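Local coordinates for uncharacterized protein, DUF633, LMOf2365_1472 (PDB 3GNL) that is of unknown function but probably methylates N1 of adenine 22 in tRNA through a Rossmann-like methyltransferase domain, at residues 38-43 and 71-76; 80-85 and 105-110; 133-136 and 140-143. One frame throughout, in Å; residues are numbered along the deposited sequence. Where two conformers were deposited one is given.

Overall arrangement
The three contacts follow one another along the chain and step across the central sheet of a Rossmann-like domain. Contact 1 lies farthest out, about 22 Å from the centre of the chain, against about 14 and 12 Å for contacts 2 and 3, though the touching residues of all three are mostly buried. Contact 1 joins a helix to outermost strand 74-78 through a valine and a water. Contact 2 sets the loop after that strand against helix 101-110, again with apolar touch plus one water. Contact 3 joins helix 129-139 to the opposite outermost strand, 141-151, with direct hydrogen bonds. Contacts 2 and 3 touch, through a salt bridge and tryptophan packing; contacts 1 and 3 do not.

Contact 1 of 3, residues 38-43 and 71-76; sequences FAVKNQ and TEQIDV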
loop_
_atom_site.group_PDB
_atom_site.type_symbol
_atom_site.label_atom_id
_atom_site.label_comp_id
_atom_site.label_asym_id
_atom_site.label_seq_id
_atom_site.Cartn_x
_atom_site.Cartn_y
_atom_site.Cartn_z
ATOM N N PHE A 38 -15.871 -8.387 6.165
ATOM C CA PHE A 38 -16.093 -9.016 4.845
ATOM C C PHE A 38 -15.288 -10.322 4.753
ATOM O O PHE A 38 -15.827 -11.331 4.272
ATOM C CB PHE A 38 -15.650 -8.051 3.774
ATOM C CG PHE A 38 -15.579 -8.635 2.387
ATOM C CD1 PHE A 38 -16.707 -8.625 1.581
ATOM C CD2 PHE A 38 -14.375 -9.086 1.876
ATOM C CE1 PHE A 38 -16.654 -9.119 0.250
ATOM C CE2 PHE A 38 -14.304 -9.558 0.546
ATOM C CZ PHE A 38 -15.448 -9.567 -0.252
ATOM N N ALA A 39 -14.059 -10.325 5.250
ATOM C CA ALA A 39 -13.175 -11.459 5.082
ATOM C C ALA A 39 -13.532 -12.580 6.052
ATOM O O ALA A 39 -13.397 -13.781 5.731
ATOM C CB ALA A 39 -11.763 -11.061 5.208
ATOM N N VAL A 40 -13.991 -12.227 7.245
ATOM C CA VAL A 40 -14.425 -13.274 8.181
ATOM C C VAL A 40 -15.726 -13.900 7.660
ATOM O O VAL A 40 -15.871 -15.138 7.641
ATOM C CB VAL A 40 -14.572 -12.699 9.603
ATOM C CG1 VAL A 40 -15.342 -13.685 10.544
ATOM C CG2 VAL A 40 -13.198 -12.411 10.165
ATOM N N LYS A 41 -16.640 -13.064 7.196
ATOM C CA LYS A 41 -17.966 -13.500 6.773
ATOM C C LYS A 41 -17.866 -14.455 5.607
ATOM O O LYS A 41 -18.543 -15.497 5.576
ATOM C CB LYS A 41 -18.824 -12.313 6.375
ATOM C CG LYS A 41 -19.644 -11.757 7.514
ATOM C CD LYS A 41 -20.988 -12.477 7.639
ATOM C CE LYS A 41 -22.147 -11.485 7.868
ATOM N NZ LYS A 41 -21.941 -10.556 9.035
ATOM N N ASN A 42 -17.015 -14.109 4.662
ATOM C CA ASN A 42 -16.941 -14.911 3.468
ATOM C C ASN A 42 -15.956 -16.073 3.604
ATOM O O ASN A 42 -15.776 -16.830 2.642
ATOM C CB ASN A 42 -16.737 -14.038 2.224
ATOM C CG ASN A 42 -15.319 -13.494 2.092
ATOM O OD1 ASN A 42 -14.373 -13.879 2.808
ATOM N ND2 ASN A 42 -15.150 -12.599 1.097
ATOM N N GLN A 43 -15.392 -16.224 4.812
ATOM C CA GLN A 43 -14.508 -17.293 5.274
ATOM C C GLN A 43 -13.079 -17.268 4.807
ATOM O O GLN A 43 -12.276 -18.135 5.131
ATOM C CB GLN A 43 -15.109 -18.686 5.074
ATOM C CG GLN A 43 -16.447 -18.818 5.726
ATOM C CD GLN A 43 -17.015 -20.178 5.486
ATOM O OE1 GLN A 43 -16.532 -21.171 6.051
ATOM N NE2 GLN A 43 -18.012 -20.253 4.605
ATOM N N THR A 71 -18.200 -10.340 16.926
ATOM C CA THR A 71 -17.333 -10.084 18.069
ATOM C C THR A 71 -16.473 -11.280 18.497
ATOM O O THR A 71 -15.406 -11.066 19.093
ATOM C CB THR A 71 -18.117 -9.546 19.276
ATOM O OG1 THR A 71 -19.052 -10.553 19.690
ATOM C CG2 THR A 71 -18.857 -8.257 18.912
ATOM N N GLU A 72 -16.906 -12.519 18.204
ATOM C CA GLU A 72 -16.131 -13.709 18.579
ATOM C C GLU A 72 -14.934 -13.959 17.658
ATOM O O GLU A 72 -13.981 -14.640 18.049
ATOM C CB GLU A 72 -17.018 -14.967 18.683
ATOM C CG GLU A 72 -17.909 -15.002 19.942
ATOM C CD GLU A 72 -18.613 -16.341 20.141
ATOM O OE1 GLU A 72 -19.859 -16.378 20.103
ATOM O OE2 GLU A 72 -17.922 -17.363 20.327
ATOM N N GLN A 73 -14.977 -13.391 16.446
ATOM C CA GLN A 73 -13.896 -13.614 15.463
ATOM C C GLN A 73 -13.000 -12.403 15.196
ATOM O O GLN A 73 -11.966 -12.550 14.550
ATOM C CB GLN A 73 -14.475 -14.141 14.147
ATOM C CG GLN A 73 -14.780 -15.666 14.213
ATOM C CD GLN A 73 -15.328 -16.218 12.910
ATOM O OE1 GLN A 73 -16.500 -16.010 12.590
ATOM N NE2 GLN A 73 -14.488 -16.961 12.158
ATOM N N ILE A 74 -13.400 -11.232 15.696
ATOM C CA ILE A 74 -12.687 -9.979 15.427
ATOM C C ILE A 74 -12.504 -9.167 16.684
ATOM O O ILE A 74 -13.489 -8.818 17.376
ATOM C CB ILE A 74 -13.380 -9.125 14.375
ATOM C CG1 ILE A 74 -13.639 -9.957 13.090
ATOM C CG2 ILE A 74 -12.565 -7.861 14.114
ATOM C CD1 ILE A 74 -14.449 -9.232 12.101
ATOM N N ASP A 75 -11.245 -8.898 16.985
ATOM C CA ASP A 75 -10.864 -8.088 18.111
ATOM C C ASP A 75 -10.587 -6.694 17.578
ATOM O O ASP A 75 -9.776 -6.517 16.661
ATOM C CB ASP A 75 -9.576 -8.600 18.762
ATOM C CG ASP A 75 -9.752 -9.920 19.554
ATOM O OD1 ASP A 75 -10.909 -10.297 19.899
ATOM O OD2 ASP A 75 -8.706 -10.572 19.840
ATOM N N VAL A 76 -11.270 -5.711 18.122
ATOM C CA VAL A 76 -10.956 -4.328 17.815
ATOM C C VAL A 76 -10.071 -3.802 18.917
ATOM O O VAL A 76 -10.425 -3.864 20.106
ATOM C CB VAL A 76 -12.208 -3.465 17.647
ATOM C CG1 VAL A 76 -11.845 -2.011 17.254
ATOM C CG2 VAL A 76 -13.154 -4.113 16.628
HETATM O O HOH W 1 -14.429 -17.069 9.005
#
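Val40, in the last turn of helix 34-41, meets Gln73 and Ile74 with a different methyl for each, a simple case of a branched side chain serving two neighbours. The apolar part lies with CG2, which packs on Ile74 CG1 at 3.8 Å and almost as closely on the CD1 of that residue, the two side chains running alongside in opposite senses. The other methyl goes to the amide end of Gln73: Val40 CG1 is 3.3 Å from Gln73 OE1, and CD and NE2 are also near. With CG1 anti to the backbone N (chi1 167°), the two methyls are divided between the glutamine and the isoleucine.

Class I methyltransferases flank their sheet with helices on both faces; here helices 34-41 and 55-67 both reach Ile74 of the outermost strand 74-78, the latter through Val65.

The polar part is indirect. A water donates to Val40 O at 2.8 Å and accepts from Gln73 NE2 at 3.2 Å, while Gln43 N also bonds to that carbonyl as the helix ends. Gln73 NE2 has a second partner in Ser46 O, and the chain, extended beyond CG (chi2 -179°), carries it out to this carbonyl of strand 45-52 and to the water.

Contact 2 of 3, residues 80-85 and 105-110; sequences NGLAVI and RTILEE
Gly81 and Ile107 bring the backbones closest, with their CA atoms 5.4 Å apart, where the loop that follows strand 74-78 passes helix 101-110 near its C-terminal end. Gly81 has positive phi (63°), a conformation that glycine readily adopts, and Ile107 CG2 lies 4.0 Å from Gly81 CA. One water links the main chains: it accepts from Leu82 N at 2.9 Å and donates to Ile107 O at 2.8 Å.

Among the side chains, Leu82 and Ile107 cross obliquely. Ile107 CG2 fits against the branch point of the leucine, 3.8 Å from Leu82 CG and equally near its CD2. With chi1 -75°, CG1 lies beside the backbone N of Ile107, and CG2, opposite that N, meets the leucine. Behind the pair, Ile28 backs the leucine, and Ile96 and Met99 back the isoleucine. Farther round the helix, Arg105 NE pairs with Glu109 OE2 at 3.1 Å, meeting the carboxylate from above its plane; Arg105 NH1 makes a salt bridge with Glu134 and a hydrogen bond with Gln131, both of helix 129-139.

The link between strands 74-78 and 93-99 thus packs on the helix after the latter, starting at the C-terminal strand ends where, as in relatives, S-adenosylmethionine probably binds.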
loop_
_atom_site.group_PDB
_atom_site.type_symbol
_atom_site.label_atom_id
_atom_site.label_comp_id
_atom_site.label_asym_id
_atom_site.label_seq_id
_atom_site.Cartn_x
_atom_site.Cartn_y
_atom_site.Cartn_z
ATOM N N ASN A 80 -1.156 2.403 18.378
ATOM C CA ASN A 80 -0.387 2.988 17.296
ATOM C C ASN A 80 0.268 1.905 16.436
ATOM O O ASN A 80 1.088 1.125 16.901
ATOM C CB ASN A 80 0.680 3.890 17.915
ATOM C CG ASN A 80 1.303 4.835 16.905
ATOM O OD1 ASN A 80 0.761 5.062 15.819
ATOM N ND2 ASN A 80 2.460 5.402 17.272
ATOM N N GLY A 81 -0.119 1.812 15.168
ATOM C CA GLY A 81 0.573 0.899 14.266
ATOM C C GLY A 81 0.463 -0.566 14.663
ATOM O O GLY A 81 -0.628 -1.045 14.939
ATOM N N LEU A 82 1.583 -1.274 14.668
ATOM C CA LEU A 82 1.590 -2.711 15.008
ATOM C C LEU A 82 1.577 -3.009 16.522
ATOM O O LEU A 82 1.678 -4.186 16.868
ATOM C CB LEU A 82 2.713 -3.482 14.314
ATOM C CG LEU A 82 2.868 -3.299 12.789
ATOM C CD1 LEU A 82 3.893 -4.223 12.199
ATOM C CD2 LEU A 82 1.498 -3.437 12.078
ATOM N N ALA A 83 1.426 -1.971 17.352
ATOM C CA ALA A 83 1.263 -2.101 18.835
ATOM C C ALA A 83 0.011 -2.932 19.165
ATOM O O ALA A 83 -0.126 -3.463 20.277
ATOM C CB ALA A 83 1.181 -0.747 19.498
ATOM N N VAL A 84 -0.888 -3.076 18.199
ATOM C CA VAL A 84 -2.107 -3.832 18.450
ATOM C C VAL A 84 -1.903 -5.331 18.254
ATOM O O VAL A 84 -2.796 -6.116 18.565
ATOM C CB VAL A 84 -3.309 -3.322 17.604
ATOM C CG1 VAL A 84 -3.640 -1.859 17.923
ATOM C CG2 VAL A 84 -3.074 -3.593 16.059
ATOM N N ILE A 85 -0.744 -5.738 17.758
ATOM C CA ILE A 85 -0.447 -7.142 17.494
ATOM C C ILE A 85 0.405 -7.707 18.620
ATOM O O ILE A 85 1.297 -7.038 19.132
ATOM C CB ILE A 85 0.313 -7.344 16.150
ATOM C CG1 ILE A 85 -0.562 -6.978 14.955
ATOM C CG2 ILE A 85 0.780 -8.783 15.981
ATOM C CD1 ILE A 85 0.189 -7.138 13.637
ATOM N N ARG A 105 5.649 2.735 5.934
ATOM C CA ARG A 105 7.019 2.294 6.098
ATOM C C ARG A 105 7.401 2.411 7.573
ATOM O O ARG A 105 7.998 1.469 8.131
ATOM C CB ARG A 105 7.988 3.129 5.229
ATOM C CG ARG A 105 9.420 2.532 5.264
ATOM C CD ARG A 105 10.304 3.144 4.165
ATOM N NE ARG A 105 11.617 2.507 4.155
ATOM C CZ ARG A 105 12.548 2.672 3.209
ATOM N NH1 ARG A 105 12.352 3.501 2.185
ATOM N NH2 ARG A 105 13.702 2.010 3.310
ATOM N N THR A 106 7.085 3.563 8.177
ATOM C CA THR A 106 7.398 3.850 9.608
ATOM C C THR A 106 6.737 2.794 10.500
ATOM O O THR A 106 7.390 2.237 11.394
ATOM C CB THR A 106 6.990 5.279 9.991
ATOM O OG1 THR A 106 7.761 6.184 9.187
ATOM C CG2 THR A 106 7.259 5.587 11.482
ATOM N N ILE A 107 5.481 2.470 10.189
ATOM C CA ILE A 107 4.737 1.453 10.931
ATOM C C ILE A 107 5.458 0.109 10.859
ATOM O O ILE A 107 5.581 -0.595 11.882
ATOM C CB ILE A 107 3.276 1.352 10.428
ATOM C CG1 ILE A 107 2.498 2.562 10.943
ATOM C CG2 ILE A 107 2.621 0.015 10.893
ATOM C CD1 ILE A 107 1.143 2.692 10.332
ATOM N N LEU A 108 5.903 -0.273 9.670
ATOM C CA LEU A 108 6.643 -1.526 9.462
ATOM C C LEU A 108 8.006 -1.572 10.157
ATOM O O LEU A 108 8.389 -2.626 10.698
ATOM C CB LEU A 108 6.823 -1.833 7.967
ATOM C CG LEU A 108 5.521 -2.135 7.219
ATOM C CD1 LEU A 108 5.782 -2.176 5.718
ATOM C CD2 LEU A 108 4.876 -3.487 7.676
ATOM N N GLU A 109 8.723 -0.451 10.135
ATOM C CA GLU A 109 10.034 -0.358 10.788
ATOM C C GLU A 109 9.919 -0.308 12.312
ATOM O O GLU A 109 10.546 -1.124 12.994
ATOM C CB GLU A 109 10.843 0.814 10.221
ATOM C CG GLU A 109 11.163 0.622 8.738
ATOM C CD GLU A 109 11.817 1.833 8.074
ATOM O OE1 GLU A 109 11.672 2.962 8.602
ATOM O OE2 GLU A 109 12.431 1.635 6.993
ATOM N N GLU A 110 9.117 0.601 12.860
ATOM C CA GLU A 110 8.922 0.650 14.322
ATOM C C GLU A 110 8.308 -0.642 14.846
ATOM O O GLU A 110 8.606 -1.059 15.964
ATOM C CB GLU A 110 8.057 1.827 14.733
ATOM C CG GLU A 110 8.677 3.178 14.470
ATOM C CD GLU A 110 7.743 4.326 14.775
ATOM O OE1 GLU A 110 6.552 4.106 15.106
ATOM O OE2 GLU A 110 8.198 5.477 14.668
HETATM O O HOH W 2 4.231 -0.062 14.287
#

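Contact 3 of 3, residues 133-136 and 140-143; sequences REWS and NWLI
Ser136 and Trp141 lie close together, 4.7 Å between their CA atoms, where helix 129-139 ends in a Schellman motif and the chain turns back through Asn140, with positive phi, into strand 141-151. The closing bond runs from Trp141 N to Ser136 O at 3.0 Å and uses a lone pair in the carbonyl plane.

A second bond ties the same two residues in the reverse sense. Ser136 OG donates to Trp141 O at 2.7 Å, almost head-on to the carbonyl (C=O...donor angle 169°), and is also bonded to Trp170 NE1, so the buried hydroxyl has two partners.

Next along, the two indoles meet obliquely. Trp135 CH2 comes over one face of the Trp141 five-membered ring, displaced toward its rim and 3.4 Å from Trp141 CD1; the six-membered ring of Trp135 and the five-membered ring of Trp141 have centroids 4.6 Å apart and planes turned 39° from each other. A chi1 of 179° puts the Trp135 indole on the far side of CB from the backbone N, and its outer end comes near Trp141; Leu108 and Glu109 of helix 101-110 also pack on it.

Three residues before Ser136, the methylene stem of Arg133 crosses Ile143 at about a right angle, with CG 3.9 Å from Ile143 CD1. The guanidinium of Arg133 passes on to a salt bridge with Glu146 and a bond to Ile175 O.

A helix closed by a Schellman motif and folded back on the strand it feeds here forms the crossover from strand 120-125 to strand 141-151, between which antiparallel strand 154-163 is inserted, giving the 3-2-1-4-5-7-6 order of class I methyltransferases.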
loop_
_atom_site.group_PDB
_atom_site.type_symbol
_atom_site.label_atom_id
_atom_site.label_comp_id
_atom_site.label_asym_id
_atom_site.label_seq_id
_atom_site.Cartn_x
_atom_site.Cartn_y
_atom_site.Cartn_z
ATOM N N ARG A 133 8.442 -0.198 -1.731
ATOM C CA ARG A 133 9.231 -1.091 -2.565
ATOM C C ARG A 133 10.685 -1.037 -2.150
ATOM O O ARG A 133 11.349 -2.079 -2.176
ATOM C CB ARG A 133 8.990 -0.822 -4.083
ATOM C CG ARG A 133 7.501 -0.860 -4.393
ATOM C CD ARG A 133 7.271 -1.076 -5.858
ATOM N NE ARG A 133 5.878 -0.905 -6.222
ATOM C CZ ARG A 133 5.312 0.247 -6.570
ATOM N NH1 ARG A 133 6.039 1.373 -6.672
ATOM N NH2 ARG A 133 4.009 0.281 -6.854
ATOM N N GLU A 134 11.161 0.134 -1.691
ATOM C CA GLU A 134 12.506 0.240 -1.127
ATOM C C GLU A 134 12.582 -0.556 0.146
ATOM O O GLU A 134 13.561 -1.294 0.322
ATOM C CB GLU A 134 12.925 1.691 -0.875
ATOM C CG GLU A 134 14.396 1.779 -0.575
ATOM C CD GLU A 134 14.914 3.167 -0.725
ATOM O OE1 GLU A 134 14.300 4.108 -0.158
ATOM O OE2 GLU A 134 15.934 3.302 -1.440
ATOM N N TRP A 135 11.572 -0.420 1.009
ATOM C CA TRP A 135 11.530 -1.198 2.238
ATOM C C TRP A 135 11.604 -2.678 1.900
ATOM O O TRP A 135 12.297 -3.440 2.587
ATOM C CB TRP A 135 10.241 -0.859 2.992
ATOM C CG TRP A 135 10.109 -1.659 4.299
ATOM C CD1 TRP A 135 10.555 -1.298 5.522
ATOM C CD2 TRP A 135 9.489 -2.933 4.432
ATOM N NE1 TRP A 135 10.263 -2.295 6.434
ATOM C CE2 TRP A 135 9.641 -3.325 5.785
ATOM C CE3 TRP A 135 8.873 -3.808 3.531
ATOM C CZ2 TRP A 135 9.139 -4.562 6.274
ATOM C CZ3 TRP A 135 8.372 -5.028 4.012
ATOM C CH2 TRP A 135 8.514 -5.378 5.382
ATOM N N SER A 136 10.883 -3.118 0.881
ATOM C CA SER A 136 10.872 -4.530 0.500
ATOM C C SER A 136 12.282 -5.015 0.161
ATOM O O SER A 136 12.699 -6.093 0.596
ATOM C CB SER A 136 9.868 -4.711 -0.652
ATOM O OG SER A 136 10.352 -5.483 -1.727
ATOM N N ASN A 140 14.281 -7.657 2.543
ATOM C CA ASN A 140 14.074 -8.938 1.869
ATOM C C ASN A 140 12.665 -9.511 1.984
ATOM O O ASN A 140 12.472 -10.679 2.338
ATOM C CB ASN A 140 15.132 -9.996 2.272
ATOM C CG ASN A 140 16.532 -9.668 1.725
ATOM O OD1 ASN A 140 16.683 -8.889 0.795
ATOM N ND2 ASN A 140 17.553 -10.277 2.303
ATOM N N TRP A 141 11.684 -8.676 1.643
ATOM C CA TRP A 141 10.346 -9.145 1.327
ATOM C C TRP A 141 10.108 -9.096 -0.176
ATOM O O TRP A 141 10.252 -8.013 -0.804
ATOM C CB TRP A 141 9.266 -8.322 2.043
ATOM C CG TRP A 141 9.211 -8.557 3.549
ATOM C CD1 TRP A 141 10.148 -8.247 4.450
ATOM C CD2 TRP A 141 8.115 -9.138 4.282
ATOM N NE1 TRP A 141 9.744 -8.625 5.730
ATOM C CE2 TRP A 141 8.499 -9.181 5.632
ATOM C CE3 TRP A 141 6.881 -9.678 3.908
ATOM C CZ2 TRP A 141 7.650 -9.694 6.638
ATOM C CZ3 TRP A 141 6.039 -10.211 4.914
ATOM C CH2 TRP A 141 6.436 -10.203 6.252
ATOM N N LEU A 142 9.761 -10.210 -0.792
ATOM C CA LEU A 142 9.419 -10.229 -2.189
ATOM C C LEU A 142 8.037 -9.625 -2.452
ATOM O O LEU A 142 7.083 -9.881 -1.713
ATOM C CB LEU A 142 9.476 -11.669 -2.710
ATOM C CG LEU A 142 9.607 -12.053 -4.160
ATOM C CD1 LEU A 142 10.852 -11.396 -4.847
ATOM C CD2 LEU A 142 9.754 -13.570 -4.205
ATOM N N ILE A 143 7.904 -8.832 -3.513
ATOM C CA ILE A 143 6.594 -8.469 -4.020
ATOM C C ILE A 143 6.062 -9.590 -4.926
ATOM O O ILE A 143 6.688 -9.980 -5.937
ATOM C CB ILE A 143 6.679 -7.110 -4.780
ATOM C CG1 ILE A 143 7.139 -6.039 -3.797
ATOM C CG2 ILE A 143 5.313 -6.721 -5.425
ATOM C CD1 ILE A 143 7.687 -4.712 -4.520
#